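Local coordinates for inositol-1,4,5-trisphosphate 5-phosphatase 1 (Schizosaccharomyces pombe, PDB 1I9Z), which removes the 5-phosphate from soluble and lipid inositol polyphosphates, here as the catalytic domain of a synaptojanin-like protein that acts in membrane trafficking and signalling, at residues A148-F153 / S186-R191. Residues are numbered along the deposited sequence; the frame is centred on the assembly and turned at random.
Sequences AVAIRF and SGLRFR
Strand residues 148-153 pack against the extended chain that follows helix 174-187, with the CA atoms of A150 and L188 7.8 Å apart and those of R152 and F190 8.3 Å apart, and no hydrogen bond joins the two segments. A148, A150 and R152 present one face of the strand to L188 and F190, while V149 and I151 turn to the opposite face and pack on strand 113-120 of the other sheet. L188, the first residue to leave helical geometry, sets its CG 4.0 Å from A150 CB, and its CD2 lies 4.3 Å from A148 CB. F190 lowers its ring tip-first beside A150, with F190 CZ 3.8 Å from A150 CB; at the ring edge, A150 O lies 3.6 Å from F190 CE2. R152 makes the CH-pi contact, laying CG over one face of the F190 ring. This CG occupies the crowded position between the backbone N and carbonyl carbon (chi1 66°), which places the methylene 3.5 Å from the F190 ring centroid, only 4° off the ring normal. Bends at chi2 and chi3 then carry the guanidinium away from a stack, its plane 74° from that of the ring. The head group instead donates from NH2 to N129 O and from NE to H199 NE2, while NH1 forms a salt bridge with D154. The loop thus covers the sheet's outer face, as expected in the DNase I-like alpha/beta sandwich. The buried arginine divides its work: the aliphatic stem seats the phenylalanine, and the charged end is satisfied by polar partners that probably help hold CG over the ring.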
ATOM      1  N   ALA A 148       9.279   6.716   5.922  1.00 16.76           N
ATOM      2  CA  ALA A 148       8.637   5.915   4.884  1.00 16.51           C
ATOM      3  C   ALA A 148       9.578   5.237   3.938  1.00 15.68           C
ATOM      4  O   ALA A 148      10.682   5.749   3.691  1.00 17.27           O
ATOM      5  CB  ALA A 148       7.685   6.827   4.028  1.00 18.30           C
ATOM      6  N   VAL A 149       9.137   4.088   3.418  1.00 14.65           N
ATOM      7  CA  VAL A 149       9.909   3.365   2.381  1.00 13.74           C
ATOM      8  C   VAL A 149       8.933   3.153   1.232  1.00 14.90           C
ATOM      9  O   VAL A 149       7.778   2.726   1.453  1.00 14.92           O
ATOM     10  CB  VAL A 149      10.381   1.975   2.895  1.00 12.62           C
ATOM     11  CG1 VAL A 149      11.142   1.237   1.766  1.00 12.98           C
ATOM     12  CG2 VAL A 149      11.294   2.195   4.110  1.00 14.34           C
ATOM     13  N   ALA A 150       9.370   3.463   0.018  1.00 12.92           N
ATOM     14  CA  ALA A 150       8.519   3.321  -1.145  1.00 13.40           C
ATOM     15  C   ALA A 150       9.188   2.634  -2.368  1.00 14.05           C
ATOM     16  O   ALA A 150      10.408   2.800  -2.623  1.00 15.80           O
ATOM     17  CB  ALA A 150       7.966   4.757  -1.560  1.00 12.77           C
ATOM     18  N   ILE A 151       8.402   1.800  -3.044  1.00 12.95           N
ATOM     19  CA  ILE A 151       8.837   1.160  -4.281  1.00 15.16           C
ATOM     20  C   ILE A 151       7.688   1.318  -5.313  1.00 16.40           C
ATOM     21  O   ILE A 151       6.517   1.083  -4.990  1.00 16.34           O
ATOM     22  CB  ILE A 151       9.130  -0.330  -4.033  1.00 15.03           C
ATOM     23  CG1 ILE A 151      10.365  -0.429  -3.080  1.00 12.85           C
ATOM     24  CG2 ILE A 151       9.406  -1.006  -5.391  1.00 15.22           C
ATOM     25  CD1 ILE A 151      10.503  -1.886  -2.391  1.00 14.41           C
ATOM     26  N   ARG A 152       8.036   1.709  -6.537  1.00 15.44           N
ATOM     27  CA  ARG A 152       7.068   1.876  -7.605  1.00 16.38           C
ATOM     28  C   ARG A 152       7.567   1.080  -8.816  1.00 18.70           C
ATOM     29  O   ARG A 152       8.741   0.660  -8.892  1.00 16.63           O
ATOM     30  CB  ARG A 152       6.894   3.365  -7.947  1.00 14.50           C
ATOM     31  CG  ARG A 152       8.179   4.107  -8.584  1.00 18.00           C
ATOM     32  CD  ARG A 152       8.406   3.807 -10.092  1.00 18.28           C
ATOM     33  NE  ARG A 152       7.233   4.208 -10.883  1.00 18.29           N
ATOM     34  CZ  ARG A 152       6.922   3.771 -12.111  1.00 20.29           C
ATOM     35  NH1 ARG A 152       5.785   4.201 -12.677  1.00 19.87           N
ATOM     36  NH2 ARG A 152       7.740   2.948 -12.789  1.00 18.85           N
ATOM     37  N   PHE A 153       6.649   0.818  -9.741  1.00 17.06           N
ATOM     38  CA  PHE A 153       7.017   0.074 -10.931  1.00 16.90           C
ATOM     39  C   PHE A 153       5.858   0.157 -11.936  1.00 18.45           C
ATOM     40  O   PHE A 153       4.707   0.534 -11.588  1.00 18.73           O
ATOM     41  CB  PHE A 153       7.356  -1.410 -10.589  1.00 15.61           C
ATOM     42  CG  PHE A 153       6.240  -2.199  -9.929  1.00 18.76           C
ATOM     43  CD1 PHE A 153       5.289  -2.852 -10.696  1.00 17.10           C
ATOM     44  CD2 PHE A 153       6.137  -2.271  -8.530  1.00 18.87           C
ATOM     45  CE1 PHE A 153       4.235  -3.575 -10.099  1.00 22.79           C
ATOM     46  CE2 PHE A 153       5.101  -2.986  -7.901  1.00 20.84           C
ATOM     47  CZ  PHE A 153       4.145  -3.644  -8.671  1.00 22.13           C
ATOM     48  N   SER A 186       5.543  15.170   0.181  1.00 21.32           N
ATOM     49  CA  SER A 186       6.375  16.125  -0.584  1.00 23.02           C
ATOM     50  C   SER A 186       7.810  15.622  -0.724  1.00 23.22           C
ATOM     51  O   SER A 186       8.499  15.909  -1.707  1.00 23.76           O
ATOM     52  CB  SER A 186       6.473  17.480   0.127  1.00 25.50           C
ATOM     53  OG  SER A 186       5.178  17.971   0.470  1.00 29.92           O
ATOM     54  N   GLY A 187       8.283  14.862   0.252  1.00 21.28           N
ATOM     55  CA  GLY A 187       9.689  14.459   0.209  1.00 22.54           C
ATOM     56  C   GLY A 187      10.110  13.204  -0.519  1.00 23.45           C
ATOM     57  O   GLY A 187      11.284  13.064  -0.891  1.00 24.96           O
ATOM     58  N   LEU A 188       9.195  12.267  -0.698  1.00 23.33           N
ATOM     59  CA  LEU A 188       9.548  11.026  -1.366  1.00 23.81           C
ATOM     60  C   LEU A 188       9.716  11.312  -2.864  1.00 23.41           C
ATOM     61  O   LEU A 188       8.797  11.834  -3.521  1.00 25.03           O
ATOM     62  CB  LEU A 188       8.431  10.022  -1.128  1.00 23.00           C
ATOM     63  CG  LEU A 188       8.420   8.612  -0.545  1.00 26.31           C
ATOM     64  CD1 LEU A 188       9.602   8.264   0.405  1.00 22.54           C
ATOM     65  CD2 LEU A 188       7.041   8.438   0.086  1.00 22.03           C
ATOM     66  N   ARG A 189      10.880  11.010  -3.407  1.00 23.21           N
ATOM     67  CA  ARG A 189      11.103  11.254  -4.830  1.00 24.60           C
ATOM     68  C   ARG A 189      11.892  10.101  -5.372  1.00 22.61           C
ATOM     69  O   ARG A 189      12.876   9.719  -4.761  1.00 20.93           O
ATOM     70  CB  ARG A 189      11.927  12.509  -5.010  1.00 28.41           C
ATOM     71  CG  ARG A 189      11.097  13.751  -4.762  1.00 34.18           C
ATOM     72  CD  ARG A 189      10.359  14.089  -6.047  1.00 39.67           C
ATOM     73  NE  ARG A 189       9.689  15.377  -5.910  1.00 42.29           N
ATOM     74  CZ  ARG A 189       8.603  15.550  -5.168  1.00 43.45           C
ATOM     75  NH1 ARG A 189       8.068  14.522  -4.526  1.00 44.41           N
ATOM     76  NH2 ARG A 189       8.076  16.751  -5.037  1.00 44.26           N
ATOM     77  N   PHE A 190      11.444   9.538  -6.488  1.00 21.16           N
ATOM     78  CA  PHE A 190      12.188   8.410  -7.075  1.00 22.52           C
ATOM     79  C   PHE A 190      13.180   8.973  -8.090  1.00 25.65           C
ATOM     80  O   PHE A 190      13.639  10.081  -7.896  1.00 28.40           O
ATOM     81  CB  PHE A 190      11.245   7.444  -7.735  1.00 20.43           C
ATOM     82  CG  PHE A 190      10.212   6.851  -6.791  1.00 19.36           C
ATOM     83  CD1 PHE A 190       8.946   7.404  -6.732  1.00 17.19           C
ATOM     84  CD2 PHE A 190      10.476   5.719  -6.052  1.00 18.44           C
ATOM     85  CE1 PHE A 190       7.912   6.815  -5.952  1.00 18.67           C
ATOM     86  CE2 PHE A 190       9.469   5.127  -5.267  1.00 17.53           C
ATOM     87  CZ  PHE A 190       8.176   5.697  -5.240  1.00 19.12           C
ATOM     88  N   ARG A 191      13.525   8.264  -9.151  1.00 25.88           N
ATOM     89  CA  ARG A 191      14.479   8.845 -10.126  1.00 28.43           C
ATOM     90  C   ARG A 191      13.931  10.067 -10.870  1.00 31.56           C
ATOM     91  O   ARG A 191      12.713  10.160 -11.166  1.00 31.01           O
ATOM     92  CB  ARG A 191      14.870   7.800 -11.160  1.00 28.42           C
ATOM     93  CG  ARG A 191      15.417   6.556 -10.456  1.00 25.87           C
ATOM     94  CD  ARG A 191      16.020   5.521 -11.430  1.00 28.33           C
ATOM     95  NE  ARG A 191      17.210   5.998 -12.147  1.00 30.13           N
ATOM     96  CZ  ARG A 191      17.686   5.444 -13.270  1.00 30.30           C
ATOM     97  NH1 ARG A 191      17.073   4.402 -13.810  1.00 31.28           N
ATOM     98  NH2 ARG A 191      18.787   5.924 -13.852  1.00 30.96           N
TER